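Local coordinates for protein UDP-glucose:anthocyanidin 3-O-glucosyltransferase (Clitoria ternatea, PDB 4REL) that belongs to the glycosyltransferases of the GT-B fold and holds 3,5,7-trihydroxy-2-(4-hydroxyphenyl)-4H-chromen-4-one in a pocket, at residues Phe10-Phe14 with Gly15-Pro19; Ser45-Phe48 with Leu49-Arg53. All coordinates share one frame; numbering follows the deposited sequence.

Contact 1: residues Phe10-Phe14 with Gly15-Pro19; sequences FPFPF and GSHLP. With KMP (3,5,7-trihydroxy-2-(4-hydroxyphenyl)-4H-chromen-4-one), chain B; GOL (glycerol), chain E.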
ATOM      1  N   PHE A  10      -3.431  -5.046  15.789  1.00  7.30           N
ATOM      2  CA  PHE A  10      -3.365  -3.576  15.785  1.00  5.90           C
ATOM      3  C   PHE A  10      -3.050  -3.039  14.397  1.00  8.48           C
ATOM      4  O   PHE A  10      -1.885  -3.011  14.004  1.00  8.50           O
ATOM      5  CB  PHE A  10      -2.278  -3.068  16.753  1.00  8.67           C
ATOM      6  CG  PHE A  10      -2.516  -3.444  18.201  1.00  8.50           C
ATOM      7  CD1 PHE A  10      -3.366  -2.689  19.001  1.00  9.54           C
ATOM      8  CD2 PHE A  10      -1.865  -4.540  18.758  1.00 10.88           C
ATOM      9  CE1 PHE A  10      -3.584  -3.032  20.335  1.00  9.23           C
ATOM     10  CE2 PHE A  10      -2.068  -4.893  20.089  1.00  9.15           C
ATOM     11  CZ  PHE A  10      -2.931  -4.130  20.882  1.00 10.40           C
ATOM     12  N   PRO A  11      -4.077  -2.592  13.657  1.00  9.16           N
ATOM     13  CA  PRO A  11      -3.765  -1.875  12.416  1.00  8.93           C
ATOM     14  C   PRO A  11      -3.122  -0.535  12.712  1.00  7.23           C
ATOM     15  O   PRO A  11      -3.297   0.004  13.806  1.00  9.87           O
ATOM     16  CB  PRO A  11      -5.147  -1.615  11.811  1.00  9.10           C
ATOM     17  CG  PRO A  11      -6.069  -1.559  13.020  1.00 11.94           C
ATOM     18  CD  PRO A  11      -5.526  -2.642  13.918  1.00  9.98           C
ATOM     19  N   PHE A  12      -2.387  -0.006  11.740  1.00  5.80           N
ATOM     20  CA  PHE A  12      -2.106   1.424  11.681  1.00  6.55           C
ATOM     21  C   PHE A  12      -3.434   1.997  11.187  1.00  7.36           C
ATOM     22  O   PHE A  12      -3.860   1.716  10.069  1.00 10.04           O
ATOM     23  CB  PHE A  12      -0.967   1.673  10.690  1.00  8.05           C
ATOM     24  CG  PHE A  12      -0.452   3.091  10.677  1.00  9.89           C
ATOM     25  CD1 PHE A  12       0.031   3.698  11.832  1.00 10.07           C
ATOM     26  CD2 PHE A  12      -0.388   3.790   9.486  1.00 10.21           C
ATOM     27  CE1 PHE A  12       0.535   5.012  11.790  1.00  9.42           C
ATOM     28  CE2 PHE A  12       0.111   5.096   9.441  1.00 12.13           C
ATOM     29  CZ  PHE A  12       0.574   5.699  10.589  1.00 10.74           C
ATOM     30  N   PRO A  13      -4.125   2.763  12.047  1.00  9.18           N
ATOM     31  CA  PRO A  13      -5.569   2.988  11.854  1.00 10.70           C
ATOM     32  C   PRO A  13      -5.895   4.102  10.853  1.00 12.43           C
ATOM     33  O   PRO A  13      -6.681   5.021  11.140  1.00 12.43           O
ATOM     34  CB  PRO A  13      -6.043   3.331  13.266  1.00 13.03           C
ATOM     35  CG  PRO A  13      -4.855   4.057  13.867  1.00 11.65           C
ATOM     36  CD  PRO A  13      -3.638   3.323  13.323  1.00  8.61           C
ATOM     37  N   PHE A  14      -5.308   3.984   9.664  1.00 11.75           N
ATOM     38  CA  PHE A  14      -5.428   5.006   8.629  1.00 11.21           C
ATOM     39  C   PHE A  14      -5.575   4.410   7.243  1.00 16.40           C
ATOM     40  O   PHE A  14      -4.723   3.629   6.809  1.00 20.85           O
ATOM     41  CB  PHE A  14      -4.211   5.925   8.672  1.00 11.50           C
ATOM     42  CG  PHE A  14      -4.052   6.610   9.988  1.00 10.72           C
ATOM     43  CD1 PHE A  14      -4.811   7.738  10.283  1.00 12.59           C
ATOM     44  CD2 PHE A  14      -3.187   6.101  10.955  1.00 11.75           C
ATOM     45  CE1 PHE A  14      -4.699   8.364  11.523  1.00 11.29           C
ATOM     46  CE2 PHE A  14      -3.078   6.722  12.197  1.00  9.49           C
ATOM     47  CZ  PHE A  14      -3.833   7.848  12.476  1.00 14.16           C
ATOM     48  N   GLY A  15      -6.657   4.794   6.564  1.00 15.11           N
ATOM     49  CA  GLY A  15      -6.894   4.474   5.161  1.00 18.45           C
ATOM     50  C   GLY A  15      -6.297   3.206   4.580  1.00 16.74           C
ATOM     51  O   GLY A  15      -6.795   2.107   4.820  1.00 15.76           O
ATOM     52  N   SER A  16      -5.209   3.366   3.834  1.00 13.06           N
ATOM     53  CA  SER A  16      -4.668   2.293   3.004  1.00 19.71           C
ATOM     54  C   SER A  16      -4.083   1.133   3.800  1.00 16.65           C
ATOM     55  O   SER A  16      -3.864   0.050   3.260  1.00 17.09           O
ATOM     56  CB  SER A  16      -3.598   2.852   2.062  1.00 33.29           C
ATOM     57  OG  SER A  16      -2.502   3.371   2.800  1.00 39.76           O
ATOM     58  N   HIS A  17      -3.812   1.355   5.081  1.00 10.81           N
ATOM     59  CA  HIS A  17      -3.299   0.269   5.913  1.00  9.82           C
ATOM     60  C   HIS A  17      -4.384  -0.667   6.428  1.00  8.97           C
ATOM     61  O   HIS A  17      -4.076  -1.748   6.921  1.00 10.98           O
ATOM     62  CB  HIS A  17      -2.517   0.829   7.094  1.00  8.36           C
ATOM     63  CG  HIS A  17      -1.227   1.471   6.697  1.00 11.67           C
ATOM     64  ND1 HIS A  17      -0.006   0.922   7.001  1.00  8.44           N
ATOM     65  CD2 HIS A  17      -0.980   2.602   5.993  1.00 14.76           C
ATOM     66  CE1 HIS A  17       0.953   1.705   6.520  1.00  9.70           C
ATOM     67  NE2 HIS A  17       0.386   2.719   5.896  1.00  9.17           N
ATOM     68  N   LEU A  18      -5.640  -0.251   6.318  1.00  9.52           N
ATOM     69  CA  LEU A  18      -6.735  -0.987   6.946  1.00 11.02           C
ATOM     70  C   LEU A  18      -7.228  -2.220   6.166  1.00 11.25           C
ATOM     71  O   LEU A  18      -7.253  -3.328   6.718  1.00 11.94           O
ATOM     72  CB  LEU A  18      -7.878  -0.035   7.330  1.00 10.09           C
ATOM     73  CG  LEU A  18      -7.486   0.898   8.480  1.00 11.95           C
ATOM     74  CD1 LEU A  18      -8.358   2.152   8.521  1.00 12.94           C
ATOM     75  CD2 LEU A  18      -7.562   0.126   9.806  1.00 11.45           C
ATOM     76  N   PRO A  19      -7.613  -2.053   4.887  1.00  9.67           N
ATOM     77  CA  PRO A  19      -8.063  -3.273   4.203  1.00 13.53           C
ATOM     78  C   PRO A  19      -7.032  -4.429   4.119  1.00  9.76           C
ATOM     79  O   PRO A  19      -7.438  -5.578   4.310  1.00 11.49           O
ATOM     80  CB  PRO A  19      -8.459  -2.771   2.807  1.00 14.59           C
ATOM     81  CG  PRO A  19      -8.802  -1.323   3.014  1.00 13.27           C
ATOM     82  CD  PRO A  19      -7.827  -0.846   4.061  1.00 11.19           C
TER
HETATM   83  C1  KMP B1001       7.445   5.902   4.111  1.00 19.06           C
HETATM   84  C2  KMP B1001       6.425   4.989   3.904  1.00 21.94           C
HETATM   85  C3  KMP B1001       5.035   5.393   4.208  1.00 18.97           C
HETATM   86  C4  KMP B1001       4.773   6.755   4.716  1.00 20.39           C
HETATM   87  C5  KMP B1001       5.863   7.597   4.895  1.00 19.25           C
HETATM   88  C6  KMP B1001       7.163   7.177   4.598  1.00 19.88           C
HETATM   89  C9  KMP B1001       3.903   4.460   4.003  1.00 24.66           C
HETATM   90  C10 KMP B1001       2.544   4.946   4.335  1.00 23.50           C
HETATM   91  C11 KMP B1001       2.387   6.345   4.851  1.00 23.32           C
HETATM   92  C14 KMP B1001       1.052   6.919   5.208  1.00 25.63           C
HETATM   93  C15 KMP B1001      -0.086   6.126   5.344  1.00 29.35           C
HETATM   94  C16 KMP B1001      -1.307   6.695   5.673  1.00 32.35           C
HETATM   95  C17 KMP B1001      -1.403   8.064   5.865  1.00 33.15           C
HETATM   96  C18 KMP B1001      -0.274   8.863   5.734  1.00 32.06           C
HETATM   97  C19 KMP B1001       0.948   8.290   5.409  1.00 27.69           C
HETATM   98  O12 KMP B1001       3.491   7.161   5.007  1.00 22.88           O
HETATM   99  O13 KMP B1001       4.102   3.301   3.567  1.00 26.23           O
HETATM  100  O24 KMP B1001      -2.606   8.618   6.184  1.00 37.97           O
HETATM  101  O27 KMP B1001       1.494   4.101   4.143  1.00 23.83           O
HETATM  102  O29 KMP B1001       8.192   8.046   4.793  1.00 21.39           O
HETATM  103  O30 KMP B1001       6.678   3.738   3.430  1.00 26.17           O
HETATM  104  C1  GOL E1004      -9.567   5.995   9.412  1.00 30.92           C
HETATM  105  O1  GOL E1004      -9.106   6.638  10.608  1.00 22.25           O
HETATM  106  C2  GOL E1004      -9.356   6.908   8.210  1.00 40.41           C
HETATM  107  O2  GOL E1004      -7.995   6.850   7.773  1.00 39.59           O
HETATM  108  C3  GOL E1004     -10.254   6.452   7.073  1.00 46.36           C
HETATM  109  O3  GOL E1004      -9.889   7.130   5.864  1.00 50.35           O
HETATM  110  O   HOH W   1      -2.619  -1.922   9.302  1.00 10.30           O
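H17 folds back over the loop that precedes it: its backbone N donates to F14 O (3.0 Å, 156°), lying in the plane of that carbonyl, while its imidazole takes the edge of the F12 ring on one face. The T-shaped pair has centroids 4.9 Å apart and planes at 71°, and F12 CD2 sits over the middle of the imidazole. F12 gets there with CG anti to its own backbone N (chi1 -172°), and F14 CD2 covers a face of its ring. The chain here leaves strand 6-10 of the seven-stranded parallel sheet, makes an inverse gamma turn at P13 and enters helix 18-31, a strand-to-helix loop of the GT-B fold that faces the ligand. H17 NE2 and KMP O27 share a very short hydrogen bond of 2.5 Å, and D114 OD1 is hydrogen-bonded to ND1, so the imidazole is fixed in rotation. F14 N bonds back to F12 O, and the F14 ring packs on helix 80-86. A water accepts from F12 N and donates to H17 O. Away from the imidazole, L18 spreads its two methyls along the loop: CD1 lies 3.7 Å from F14 N, and CD2 3.6 Å from P11 CB.

Contact 2: residues Ser45-Phe48 with Leu49-Arg53; sequences SNAF and LFTKR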
ATOM      1  N   SER A  45     -11.254   4.357  12.396  1.00 10.76           N
ATOM      2  CA  SER A  45     -10.755   3.253  11.576  1.00 10.15           C
ATOM      3  C   SER A  45     -11.751   2.099  11.565  1.00 10.19           C
ATOM      4  O   SER A  45     -11.889   1.396  10.558  1.00 15.71           O
ATOM      5  CB  SER A  45      -9.351   2.791  11.997  1.00 10.95           C
ATOM      6  OG  SER A  45      -9.364   1.955  13.140  1.00 11.52           O
ATOM      7  N   ASN A  46     -12.445   1.905  12.684  1.00 12.57           N
ATOM      8  CA  ASN A  46     -13.458   0.858  12.751  1.00 12.68           C
ATOM      9  C   ASN A  46     -14.654   1.223  11.875  1.00 14.38           C
ATOM     10  O   ASN A  46     -15.213   0.367  11.194  1.00 15.42           O
ATOM     11  CB  ASN A  46     -13.878   0.572  14.195  1.00 12.85           C
ATOM     12  CG  ASN A  46     -12.794  -0.150  14.992  1.00 14.61           C
ATOM     13  OD1 ASN A  46     -11.857  -0.712  14.426  1.00 15.17           O
ATOM     14  ND2 ASN A  46     -12.940  -0.157  16.313  1.00 14.40           N
ATOM     15  N   ALA A  47     -15.026   2.498  11.861  1.00 14.75           N
ATOM     16  CA  ALA A  47     -16.112   2.938  10.982  1.00 18.06           C
ATOM     17  C   ALA A  47     -15.749   2.671   9.524  1.00 19.19           C
ATOM     18  O   ALA A  47     -16.568   2.184   8.738  1.00 18.44           O
ATOM     19  CB  ALA A  47     -16.398   4.411  11.191  1.00 18.41           C
ATOM     20  N   PHE A  48     -14.506   2.987   9.178  1.00 19.11           N
ATOM     21  CA  PHE A  48     -13.998   2.812   7.823  1.00 15.42           C
ATOM     22  C   PHE A  48     -14.087   1.364   7.345  1.00 20.85           C
ATOM     23  O   PHE A  48     -14.512   1.112   6.221  1.00 18.91           O
ATOM     24  CB  PHE A  48     -12.556   3.311   7.732  1.00 19.58           C
ATOM     25  CG  PHE A  48     -11.975   3.245   6.352  1.00 20.50           C
ATOM     26  CD1 PHE A  48     -12.278   4.217   5.410  1.00 25.97           C
ATOM     27  CD2 PHE A  48     -11.111   2.225   6.002  1.00 21.25           C
ATOM     28  CE1 PHE A  48     -11.727   4.170   4.140  1.00 27.97           C
ATOM     29  CE2 PHE A  48     -10.562   2.168   4.734  1.00 22.17           C
ATOM     30  CZ  PHE A  48     -10.867   3.141   3.803  1.00 26.41           C
ATOM     31  N   LEU A  49     -13.707   0.416   8.199  1.00 18.89           N
ATOM     32  CA  LEU A  49     -13.686  -0.997   7.813  1.00 16.15           C
ATOM     33  C   LEU A  49     -14.998  -1.738   7.991  1.00 18.24           C
ATOM     34  O   LEU A  49     -15.351  -2.568   7.163  1.00 20.89           O
ATOM     35  CB  LEU A  49     -12.617  -1.773   8.593  1.00 13.95           C
ATOM     36  CG  LEU A  49     -11.174  -1.701   8.103  1.00 17.28           C
ATOM     37  CD1 LEU A  49     -10.287  -2.525   9.038  1.00 12.93           C
ATOM     38  CD2 LEU A  49     -11.030  -2.175   6.653  1.00 15.69           C
ATOM     39  N   PHE A  50     -15.712  -1.462   9.074  1.00 14.63           N
ATOM     40  CA  PHE A  50     -16.761  -2.383   9.500  1.00 17.55           C
ATOM     41  C   PHE A  50     -18.201  -1.889   9.363  1.00 22.60           C
ATOM     42  O   PHE A  50     -19.133  -2.587   9.753  1.00 27.92           O
ATOM     43  CB  PHE A  50     -16.490  -2.844  10.934  1.00 14.51           C
ATOM     44  CG  PHE A  50     -15.147  -3.502  11.107  1.00 13.92           C
ATOM     45  CD1 PHE A  50     -14.898  -4.746  10.547  1.00 15.57           C
ATOM     46  CD2 PHE A  50     -14.130  -2.872  11.817  1.00 14.57           C
ATOM     47  CE1 PHE A  50     -13.664  -5.356  10.695  1.00 13.19           C
ATOM     48  CE2 PHE A  50     -12.895  -3.478  11.971  1.00 14.21           C
ATOM     49  CZ  PHE A  50     -12.661  -4.719  11.415  1.00 12.61           C
ATOM     50  N   THR A  51     -18.391  -0.703   8.807  1.00 25.87           N
ATOM     51  CA  THR A  51     -19.745  -0.171   8.679  1.00 29.71           C
ATOM     52  C   THR A  51     -20.653  -1.061   7.821  1.00 31.79           C
ATOM     53  O   THR A  51     -21.709  -1.502   8.276  1.00 37.65           O
ATOM     54  CB  THR A  51     -19.738   1.276   8.141  1.00 32.41           C
ATOM     55  OG1 THR A  51     -19.170   2.143   9.133  1.00 32.02           O
ATOM     56  CG2 THR A  51     -21.149   1.742   7.822  1.00 33.12           C
ATOM     57  N   LYS A  52     -20.230  -1.340   6.594  1.00 29.25           N
ATOM     58  CA  LYS A  52     -21.097  -2.005   5.620  1.00 47.77           C
ATOM     59  C   LYS A  52     -20.868  -3.513   5.587  1.00 51.04           C
ATOM     60  O   LYS A  52     -21.393  -4.213   4.721  1.00 55.19           O
ATOM     61  CB  LYS A  52     -20.825  -1.442   4.220  1.00 54.89           C
ATOM     62  CG  LYS A  52     -20.663   0.077   4.153  1.00 59.33           C
ATOM     63  CD  LYS A  52     -21.987   0.768   3.855  1.00 63.45           C
ATOM     64  CE  LYS A  52     -21.896   2.276   4.054  1.00 63.85           C
ATOM     65  NZ  LYS A  52     -20.924   2.919   3.128  1.00 64.27           N
ATOM     66  N   ARG A  53     -20.105  -4.007   6.554  1.00 46.40           N
ATOM     67  CA  ARG A  53     -19.401  -5.275   6.406  1.00 37.43           C
ATOM     68  C   ARG A  53     -19.800  -6.325   7.454  1.00 34.67           C
ATOM     69  O   ARG A  53     -19.865  -6.029   8.644  1.00 38.18           O
ATOM     70  CB  ARG A  53     -17.901  -4.964   6.471  1.00 39.76           C
ATOM     71  CG  ARG A  53     -16.945  -6.111   6.275  1.00 38.16           C
ATOM     72  CD  ARG A  53     -15.527  -5.572   6.097  1.00 35.01           C
ATOM     73  NE  ARG A  53     -15.116  -5.532   4.694  1.00 37.57           N
ATOM     74  CZ  ARG A  53     -14.475  -4.518   4.117  1.00 42.51           C
ATOM     75  NH1 ARG A  53     -14.163  -3.433   4.810  1.00 48.42           N
ATOM     76  NH2 ARG A  53     -14.148  -4.584   2.834  1.00 45.36           N
TER
HETATM   77  O   HOH W   2     -13.430  -0.408   3.730  1.00 45.17           O
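The F50 ring presents its edge to the N46 side chain, with OD1 in the ring plane and 3.8 Å from F50 CE2; amide and ring planes stand 60° apart. With CG beside its backbone N (chi1 -57°), the ring also brings CD2 to 3.5 Å from N46 O, the carbonyl that accepts F50 N at 2.8 Å almost along the C=O direction. L49 CB covers one face of the phenyl ring, and the amide is held by ND2, which donates to F62 O. These residues belong to helix 43-50, the crossover helix of the beta-alpha-beta unit between strands 36-42 and 59-64, and N46 and F50 both touch V61 of the latter strand. L49 N closes the preceding turn on S45 O. On the exposed side, T51 bends its hydroxyl back to the helix: OG1 donates to A47 O (2.6 Å) on a lone pair in the carbonyl plane, and T51 N adds a weak bond to the same oxygen. R53 also turns back, its NH1 donating to L49 O at 2.8 Å, while NH2 reaches L244 O. A water joins the same NH1 to F48 O, sitting over one face of the F48 ring, offset toward its rim.

How the contacts relate
Contact 1 is mostly buried and reaches the ligand pocket, whereas contact 2 is partly exposed and lies farther from the centre of the chain. Both follow strands of the same parallel sheet, 6-10 and its neighbour 36-42, but one is a loop entering a helix and the other a helix running out. Their chemistry differs accordingly: aromatic edges and a ligand-bound imidazole in contact 1, against carbonyls taken up by threonine and arginine in contact 2. The two touch where helices 18-31 and 43-50 pack, with L18 CD1 3.7 Å from F48 CD2; the loop residue P13 also meets the second helix, P13 O lying 3.6 Å from S45 CB.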